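Side-chain contact in anti-sigma-I factor RsgI2 (Clostridium thermocellum, PDB 4B9P), which probably restrains the sigma factor SigI2 and releases it when its extracellular cellulose-binding family 3 module senses polysaccharide: residues T35-L39 / S40-I44. Numbering follows the deposited sequence.
Sequences TPITL and SEVKI
Thr38 and Leu39 are joined to Glu41 and Val42 by two successive i-to-i+3 backbone hydrogen bonds, the bonding of a short 3-10 helix, residues 39-41. Glu41 N reaches Thr38 O at 3.0 Å, and Val42 N reaches Leu39 O at 2.9 Å with the straighter N-H...O angle, 161°. Both donors stand above the plane of the carbonyl they bind. The turn passes from strand 37-38, paired with 98-99 in a small two-stranded sheet, to strand 42-48, the middle strand of a five-stranded sheet, away from the metal sites.

Across the turn, the methyl CG2 of Ile37 meets CG2 of Val42 at 3.5 Å, the two side chains crossing at about a right angle. With CG1 of Val42 opposite the backbone N (chi1 177°), its CG2 lies anti to the carbonyl carbon, on the side of Ile37 and 3.7 Å from Leu39 O. Phe92 and Val154 touch Val42 as well, while Ile156 touches Ile37. On the more exposed flank, CG2 of Thr38 lies 3.4 Å from OG of Ser40. CB of Glu41 rests 3.4 Å from Thr38 O, but its bent chain carries the carboxylate away to Ser157, whose OG bonds OE1.

The chemistry is thus divided: main-chain amides bind the carbonyls of Thr38 and Leu39 and fix the turn, while the methyls of Ile37 and Val42 bury it on one side.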
ATOM      1  N   THR A  35     -22.749   4.809   2.201  1.00 24.17           N
ATOM      2  CA  THR A  35     -22.444   5.425   3.494  1.00 25.30           C
ATOM      3  C   THR A  35     -21.121   6.185   3.389  1.00 24.49           C
ATOM      4  O   THR A  35     -20.202   5.720   2.753  1.00 24.67           O
ATOM      5  CB  THR A  35     -22.293   4.374   4.608  1.00 28.22           C
ATOM      6  OG1 THR A  35     -21.120   3.600   4.364  1.00 31.80           O
ATOM      7  CG2 THR A  35     -23.512   3.466   4.640  1.00 28.66           C
ATOM      8  N   PRO A  36     -20.998   7.337   4.041  1.00 24.20           N
ATOM      9  CA  PRO A  36     -19.703   8.042   4.116  1.00 23.67           C
ATOM     10  C   PRO A  36     -18.757   7.222   4.975  1.00 23.77           C
ATOM     11  O   PRO A  36     -19.180   6.546   5.911  1.00 27.94           O
ATOM     12  CB  PRO A  36     -20.054   9.371   4.827  1.00 27.34           C
ATOM     13  CG  PRO A  36     -21.547   9.510   4.585  1.00 29.79           C
ATOM     14  CD  PRO A  36     -22.084   8.098   4.663  1.00 27.92           C
ATOM     15  N   ILE A  37     -17.470   7.295   4.663  1.00 21.40           N
ATOM     16  CA  ILE A  37     -16.449   6.573   5.408  1.00 21.67           C
ATOM     17  C   ILE A  37     -15.454   7.589   5.968  1.00 21.34           C
ATOM     18  O   ILE A  37     -14.920   8.415   5.238  1.00 23.69           O
ATOM     19  CB  ILE A  37     -15.716   5.570   4.493  1.00 22.33           C
ATOM     20  CG1 ILE A  37     -16.709   4.496   4.010  1.00 22.99           C
ATOM     21  CG2 ILE A  37     -14.497   4.930   5.226  1.00 24.88           C
ATOM     22  CD1 ILE A  37     -16.218   3.659   2.846  1.00 23.50           C
ATOM     23  N   THR A  38     -15.226   7.549   7.270  1.00 21.08           N
ATOM     24  CA  THR A  38     -14.236   8.437   7.868  1.00 21.46           C
ATOM     25  C   THR A  38     -12.826   7.902   7.548  1.00 19.74           C
ATOM     26  O   THR A  38     -12.474   6.792   7.956  1.00 20.95           O
ATOM     27  CB  THR A  38     -14.462   8.508   9.394  1.00 23.50           C
ATOM     28  OG1 THR A  38     -15.771   9.040   9.633  1.00 27.91           O
ATOM     29  CG2 THR A  38     -13.391   9.373  10.092  1.00 24.52           C
ATOM     30  N   LEU A  39     -12.007   8.686   6.831  1.00 19.10           N
ATOM     31  CA  LEU A  39     -10.753   8.161   6.320  1.00 19.25           C
ATOM     32  C   LEU A  39      -9.794   7.751   7.429  1.00 19.09           C
ATOM     33  O   LEU A  39      -9.065   6.793   7.274  1.00 19.13           O
ATOM     34  CB  LEU A  39     -10.100   9.159   5.377  1.00 19.45           C
ATOM     35  CG  LEU A  39     -10.745   9.210   3.996  1.00 21.16           C
ATOM     36  CD1 LEU A  39     -10.199  10.407   3.284  1.00 24.08           C
ATOM     37  CD2 LEU A  39     -10.439   7.926   3.196  1.00 22.08           C
ATOM     38  N   SER A  40      -9.773   8.470   8.549  1.00 19.40           N
ATOM     39  CA  SER A  40      -8.853   8.118   9.624  1.00 21.01           C
ATOM     40  C   SER A  40      -9.091   6.692  10.149  1.00 20.49           C
ATOM     41  O   SER A  40      -8.199   6.107  10.760  1.00 21.94           O
ATOM     42  CB  SER A  40      -8.924   9.129  10.765  1.00 21.90           C
ATOM     43  OG  SER A  40     -10.208   9.080  11.374  1.00 23.55           O
ATOM     44  N   GLU A  41     -10.297   6.155   9.947  1.00 20.65           N
ATOM     45  CA  GLU A  41     -10.624   4.776  10.339  1.00 21.36           C
ATOM     46  C   GLU A  41     -10.179   3.696   9.349  1.00 20.12           C
ATOM     47  O   GLU A  41     -10.343   2.511   9.638  1.00 21.52           O
ATOM     48  CB  GLU A  41     -12.128   4.654  10.572  1.00 23.58           C
ATOM     49  CG  GLU A  41     -12.605   5.481  11.783  1.00 26.99           C
ATOM     50  CD  GLU A  41     -11.985   4.950  13.090  1.00 35.66           C
ATOM     51  OE1 GLU A  41     -12.328   3.820  13.500  1.00 39.39           O
ATOM     52  OE2 GLU A  41     -11.119   5.638  13.688  1.00 41.07           O
ATOM     53  N   VAL A  42      -9.610   4.103   8.225  1.00 19.06           N
ATOM     54  CA  VAL A  42      -9.296   3.159   7.149  1.00 17.79           C
ATOM     55  C   VAL A  42      -7.810   2.840   7.159  1.00 17.21           C
ATOM     56  O   VAL A  42      -6.981   3.758   7.271  1.00 18.45           O
ATOM     57  CB  VAL A  42      -9.618   3.779   5.787  1.00 19.13           C
ATOM     58  CG1 VAL A  42      -9.239   2.843   4.658  1.00 20.07           C
ATOM     59  CG2 VAL A  42     -11.100   4.092   5.730  1.00 20.37           C
ATOM     60  N   LYS A  43      -7.469   1.560   7.049  1.00 17.11           N
ATOM     61  CA  LYS A  43      -6.076   1.121   6.881  1.00 16.73           C
ATOM     62  C   LYS A  43      -6.030   0.230   5.649  1.00 17.05           C
ATOM     63  O   LYS A  43      -6.936  -0.577   5.396  1.00 19.56           O
ATOM     64  CB  LYS A  43      -5.622   0.317   8.093  1.00 18.20           C
ATOM     65  CG  LYS A  43      -5.676   1.066   9.412  1.00 20.23           C
ATOM     66  CD  LYS A  43      -4.751   2.263   9.456  1.00 20.78           C
ATOM     67  CE  LYS A  43      -4.861   2.977  10.806  1.00 22.64           C
ATOM     68  NZ  LYS A  43      -4.063   4.238  10.816  1.00 21.26           N
ATOM     69  N   ILE A  44      -4.964   0.376   4.883  1.00 16.59           N
ATOM     70  CA  ILE A  44      -4.743  -0.394   3.663  1.00 16.79           C
ATOM     71  C   ILE A  44      -3.420  -1.114   3.803  1.00 16.00           C
ATOM     72  O   ILE A  44      -2.453  -0.461   4.201  1.00 18.33           O
ATOM     73  CB  ILE A  44      -4.686   0.549   2.462  1.00 17.04           C
ATOM     74  CG1 ILE A  44      -5.975   1.364   2.307  1.00 18.30           C
ATOM     75  CG2 ILE A  44      -4.407  -0.233   1.175  1.00 18.67           C
ATOM     76  CD1 ILE A  44      -5.815   2.539   1.367  1.00 21.21           C
TER